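Side-chain contact in periplasmic cell division protein (SufI) (Aquifex aeolicus, PDB 6SYY), which is a multicopper oxidase that probably couples oxidation of its substrates to reduction of oxygen at its copper sites: residues I441-N446 / H451-H456. Numbering follows the deposited sequence.
With CU (copper (II) ion), chain B; CU (copper (II) ion), chain C.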
ATOM      1  N   ILE A 441      -3.246 -20.388  -0.001  1.00 27.45           N
ATOM      2  CA  ILE A 441      -1.839 -20.164  -0.286  1.00 26.79           C
ATOM      3  C   ILE A 441      -1.072 -20.237   1.023  1.00 41.56           C
ATOM      4  O   ILE A 441      -1.486 -19.656   2.033  1.00 37.40           O
ATOM      5  CB  ILE A 441      -1.615 -18.822  -0.999  1.00 29.93           C
ATOM      6  CG1 ILE A 441      -2.238 -18.863  -2.394  1.00 30.04           C
ATOM      7  CG2 ILE A 441      -0.132 -18.508  -1.096  1.00 26.86           C
ATOM      8  CD1 ILE A 441      -1.924 -17.642  -3.233  1.00 38.26           C
ATOM      9  N   GLU A 442       0.038 -20.962   1.007  1.00 42.01           N
ATOM     10  CA  GLU A 442       0.829 -21.250   2.196  1.00 31.88           C
ATOM     11  C   GLU A 442       2.231 -20.705   1.957  1.00 35.10           C
ATOM     12  O   GLU A 442       3.064 -21.367   1.328  1.00 35.30           O
ATOM     13  CB  GLU A 442       0.847 -22.751   2.475  1.00 28.21           C
ATOM     14  CG  GLU A 442       1.596 -23.149   3.721  1.00 68.99           C
ATOM     15  CD  GLU A 442       1.473 -24.626   3.997  1.00 78.56           C
ATOM     16  OE1 GLU A 442       0.776 -25.309   3.215  1.00 40.43           O
ATOM     17  OE2 GLU A 442       2.068 -25.097   4.989  1.00 57.25           O
ATOM     18  N   TYR A 443       2.483 -19.495   2.441  1.00 22.73           N
ATOM     19  CA  TYR A 443       3.816 -18.922   2.367  1.00 23.43           C
ATOM     20  C   TYR A 443       4.703 -19.562   3.425  1.00 32.73           C
ATOM     21  O   TYR A 443       4.340 -19.605   4.604  1.00 32.23           O
ATOM     22  CB  TYR A 443       3.767 -17.411   2.568  1.00 28.96           C
ATOM     23  CG  TYR A 443       3.113 -16.650   1.438  1.00 43.75           C
ATOM     24  CD1 TYR A 443       3.656 -16.666   0.162  1.00 32.65           C
ATOM     25  CD2 TYR A 443       1.969 -15.894   1.654  1.00 30.20           C
ATOM     26  CE1 TYR A 443       3.067 -15.961  -0.875  1.00 29.88           C
ATOM     27  CE2 TYR A 443       1.375 -15.186   0.627  1.00 35.04           C
ATOM     28  CZ  TYR A 443       1.930 -15.224  -0.638  1.00 29.87           C
ATOM     29  OH  TYR A 443       1.345 -14.523  -1.667  1.00 31.85           O
ATOM     30  N   VAL A 444       5.859 -20.066   3.002  1.00 23.42           N
ATOM     31  CA  VAL A 444       6.840 -20.664   3.899  1.00 30.94           C
ATOM     32  C   VAL A 444       8.147 -19.913   3.699  1.00 35.48           C
ATOM     33  O   VAL A 444       8.824 -20.097   2.680  1.00 42.04           O
ATOM     34  CB  VAL A 444       7.023 -22.165   3.641  1.00 36.94           C
ATOM     35  CG1 VAL A 444       7.985 -22.757   4.653  1.00 31.50           C
ATOM     36  CG2 VAL A 444       5.684 -22.886   3.690  1.00 36.64           C
ATOM     37  N   ASN A 445       8.511 -19.078   4.670  1.00 30.23           N
ATOM     38  CA  ASN A 445       9.693 -18.221   4.568  1.00 30.97           C
ATOM     39  C   ASN A 445      10.881 -18.939   5.197  1.00 33.84           C
ATOM     40  O   ASN A 445      11.029 -18.965   6.420  1.00 37.44           O
ATOM     41  CB  ASN A 445       9.435 -16.878   5.241  1.00 31.88           C
ATOM     42  CG  ASN A 445      10.595 -15.911   5.084  1.00 48.85           C
ATOM     43  OD1 ASN A 445      11.592 -16.213   4.421  1.00 33.02           O
ATOM     44  ND2 ASN A 445      10.464 -14.730   5.684  1.00 29.11           N
ATOM     45  N   ASN A 446      11.745 -19.509   4.357  1.00 29.86           N
ATOM     46  CA  ASN A 446      12.973 -20.149   4.806  1.00 34.91           C
ATOM     47  C   ASN A 446      14.181 -19.222   4.717  1.00 49.58           C
ATOM     48  O   ASN A 446      15.319 -19.701   4.663  1.00 57.74           O
ATOM     49  CB  ASN A 446      13.231 -21.424   4.002  1.00 48.30           C
ATOM     50  CG  ASN A 446      12.213 -22.510   4.287  1.00 53.00           C
ATOM     51  OD1 ASN A 446      11.760 -22.672   5.423  1.00 68.93           O
ATOM     52  ND2 ASN A 446      11.847 -23.260   3.254  1.00 61.47           N
ATOM     53  N   HIS A 451       9.238 -10.819   4.467  1.00 26.45           N
ATOM     54  CA  HIS A 451       8.759 -10.466   3.137  1.00 23.57           C
ATOM     55  C   HIS A 451       7.278 -10.123   3.191  1.00 25.87           C
ATOM     56  O   HIS A 451       6.459 -10.966   3.576  1.00 27.76           O
ATOM     57  CB  HIS A 451       8.988 -11.608   2.146  1.00 29.08           C
ATOM     58  CG  HIS A 451      10.402 -12.086   2.094  1.00 26.32           C
ATOM     59  ND1 HIS A 451      11.399 -11.386   1.449  1.00 30.65           N
ATOM     60  CD2 HIS A 451      10.991 -13.191   2.611  1.00 34.06           C
ATOM     61  CE1 HIS A 451      12.540 -12.040   1.571  1.00 30.27           C
ATOM     62  NE2 HIS A 451      12.320 -13.138   2.272  1.00 33.86           N
ATOM     63  N   PRO A 452       6.896  -8.911   2.822  1.00 27.18           N
ATOM     64  CA  PRO A 452       5.468  -8.614   2.667  1.00 20.92           C
ATOM     65  C   PRO A 452       4.975  -9.087   1.309  1.00 27.34           C
ATOM     66  O   PRO A 452       5.226  -8.441   0.287  1.00 29.53           O
ATOM     67  CB  PRO A 452       5.411  -7.088   2.813  1.00 26.10           C
ATOM     68  CG  PRO A 452       6.742  -6.623   2.290  1.00 31.02           C
ATOM     69  CD  PRO A 452       7.743  -7.738   2.546  1.00 38.58           C
ATOM     70  N   MET A 453       4.293 -10.227   1.283  1.00 29.33           N
ATOM     71  CA  MET A 453       3.926 -10.881   0.034  1.00 25.35           C
ATOM     72  C   MET A 453       2.595 -10.350  -0.479  1.00 24.71           C
ATOM     73  O   MET A 453       1.604 -10.312   0.257  1.00 24.21           O
ATOM     74  CB  MET A 453       3.861 -12.397   0.222  1.00 29.00           C
ATOM     75  CG  MET A 453       5.200 -13.030   0.572  1.00 27.61           C
ATOM     76  SD  MET A 453       6.464 -12.717  -0.680  1.00 32.04           S
ATOM     77  CE  MET A 453       5.686 -13.416  -2.137  1.00 34.48           C
ATOM     78  N   HIS A 454       2.578  -9.954  -1.746  1.00 26.68           N
ATOM     79  CA  HIS A 454       1.425  -9.333  -2.376  1.00 17.86           C
ATOM     80  C   HIS A 454       1.017 -10.152  -3.594  1.00 34.06           C
ATOM     81  O   HIS A 454       1.872 -10.600  -4.366  1.00 30.55           O
ATOM     82  CB  HIS A 454       1.757  -7.883  -2.768  1.00 17.78           C
ATOM     83  CG  HIS A 454       0.693  -7.201  -3.569  1.00 30.11           C
ATOM     84  ND1 HIS A 454      -0.600  -7.046  -3.118  1.00 34.95           N
ATOM     85  CD2 HIS A 454       0.738  -6.612  -4.789  1.00 34.97           C
ATOM     86  CE1 HIS A 454      -1.309  -6.405  -4.030  1.00 34.13           C
ATOM     87  NE2 HIS A 454      -0.520  -6.129  -5.053  1.00 29.12           N
ATOM     88  N   ILE A 455      -0.285 -10.378  -3.749  1.00 24.01           N
ATOM     89  CA  ILE A 455      -0.840 -10.963  -4.965  1.00 39.42           C
ATOM     90  C   ILE A 455      -1.709  -9.914  -5.638  1.00 37.29           C
ATOM     91  O   ILE A 455      -2.382  -9.122  -4.966  1.00 34.61           O
ATOM     92  CB  ILE A 455      -1.652 -12.249  -4.699  1.00 37.73           C
ATOM     93  CG1 ILE A 455      -2.817 -11.975  -3.746  1.00 54.14           C
ATOM     94  CG2 ILE A 455      -0.765 -13.351  -4.152  1.00 30.99           C
ATOM     95  CD1 ILE A 455      -3.756 -13.149  -3.594  1.00 60.72           C
ATOM     96  N   HIS A 456      -1.672  -9.891  -6.963  1.00 26.20           N
ATOM     97  CA  HIS A 456      -2.576  -9.064  -7.742  1.00 26.74           C
ATOM     98  C   HIS A 456      -3.874  -9.824  -8.006  1.00 30.75           C
ATOM     99  O   HIS A 456      -3.951 -11.043  -7.842  1.00 28.61           O
ATOM    100  CB  HIS A 456      -1.929  -8.652  -9.069  1.00 25.41           C
ATOM    101  CG  HIS A 456      -0.725  -7.772  -8.911  1.00 42.54           C
ATOM    102  ND1 HIS A 456      -0.256  -6.969  -9.928  1.00 39.23           N
ATOM    103  CD2 HIS A 456       0.108  -7.575  -7.862  1.00 50.34           C
ATOM    104  CE1 HIS A 456       0.813  -6.313  -9.512  1.00 41.86           C
ATOM    105  NE2 HIS A 456       1.055  -6.662  -8.262  1.00 34.12           N
TER
HETATM  106 CU    CU B 701      10.996  -9.858  -0.062  0.65 24.27          CU
HETATM  107 CU    CU C 702       2.651  -5.470  -7.756  0.60 34.80          CU
HETATM  108  O   HOH W   1      -0.002 -12.287  -0.489  1.00 25.01           O
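The Tyr443 hydroxyl, deep between two sheets, reaches the Met453 carbonyl through one bridging water. The water lies 2.9 Å from Tyr443 OH and donates to Met453 O at 2.7 Å. The same tyrosine is the main apolar link. Met453 CB sits over one ring face, 3.8 Å from the centroid and 21° off the normal, a CH-pi contact. Ile441 CG2 lies on the opposite face, toward the rim. Met453 is bent at chi2 and chi3 (both -58°). These bends bring CE back to Tyr443 CE1, and SD makes an oblique Met-aromatic contact. Ile455 CG2 touches Tyr443 OH at 3.5 Å. Val481 and Leu507 also pack on the tyrosine.

Nearer the connecting loop, the Asn445 amide meets the His451 ring at its CD2 corner, with ND2 3.5 Å from CD2 and the planes 54° apart. The amide is held by the connecting loop: OD1 bonds to Thr447 OG1 and ND2 to Met449 O. Thr447 OG1 also bonds His451 NE2, while His451 ND1 binds copper at 2.2 Å, with Cys509 and His514.

Strands 437-445 and 451-455 belong to facing sheets of the cupredoxin domain, so side chains, not backbone pairing, join them. Farther along the strand, His454 and His456 bind two of the three coppers of the trinuclear centre and touch the bound oxygen atom. Both nitrogens of His451 are engaged, one by copper and one by Thr447, which should fix the ring's rotation. Asn445, sharing Thr447, stands in the second shell of this copper.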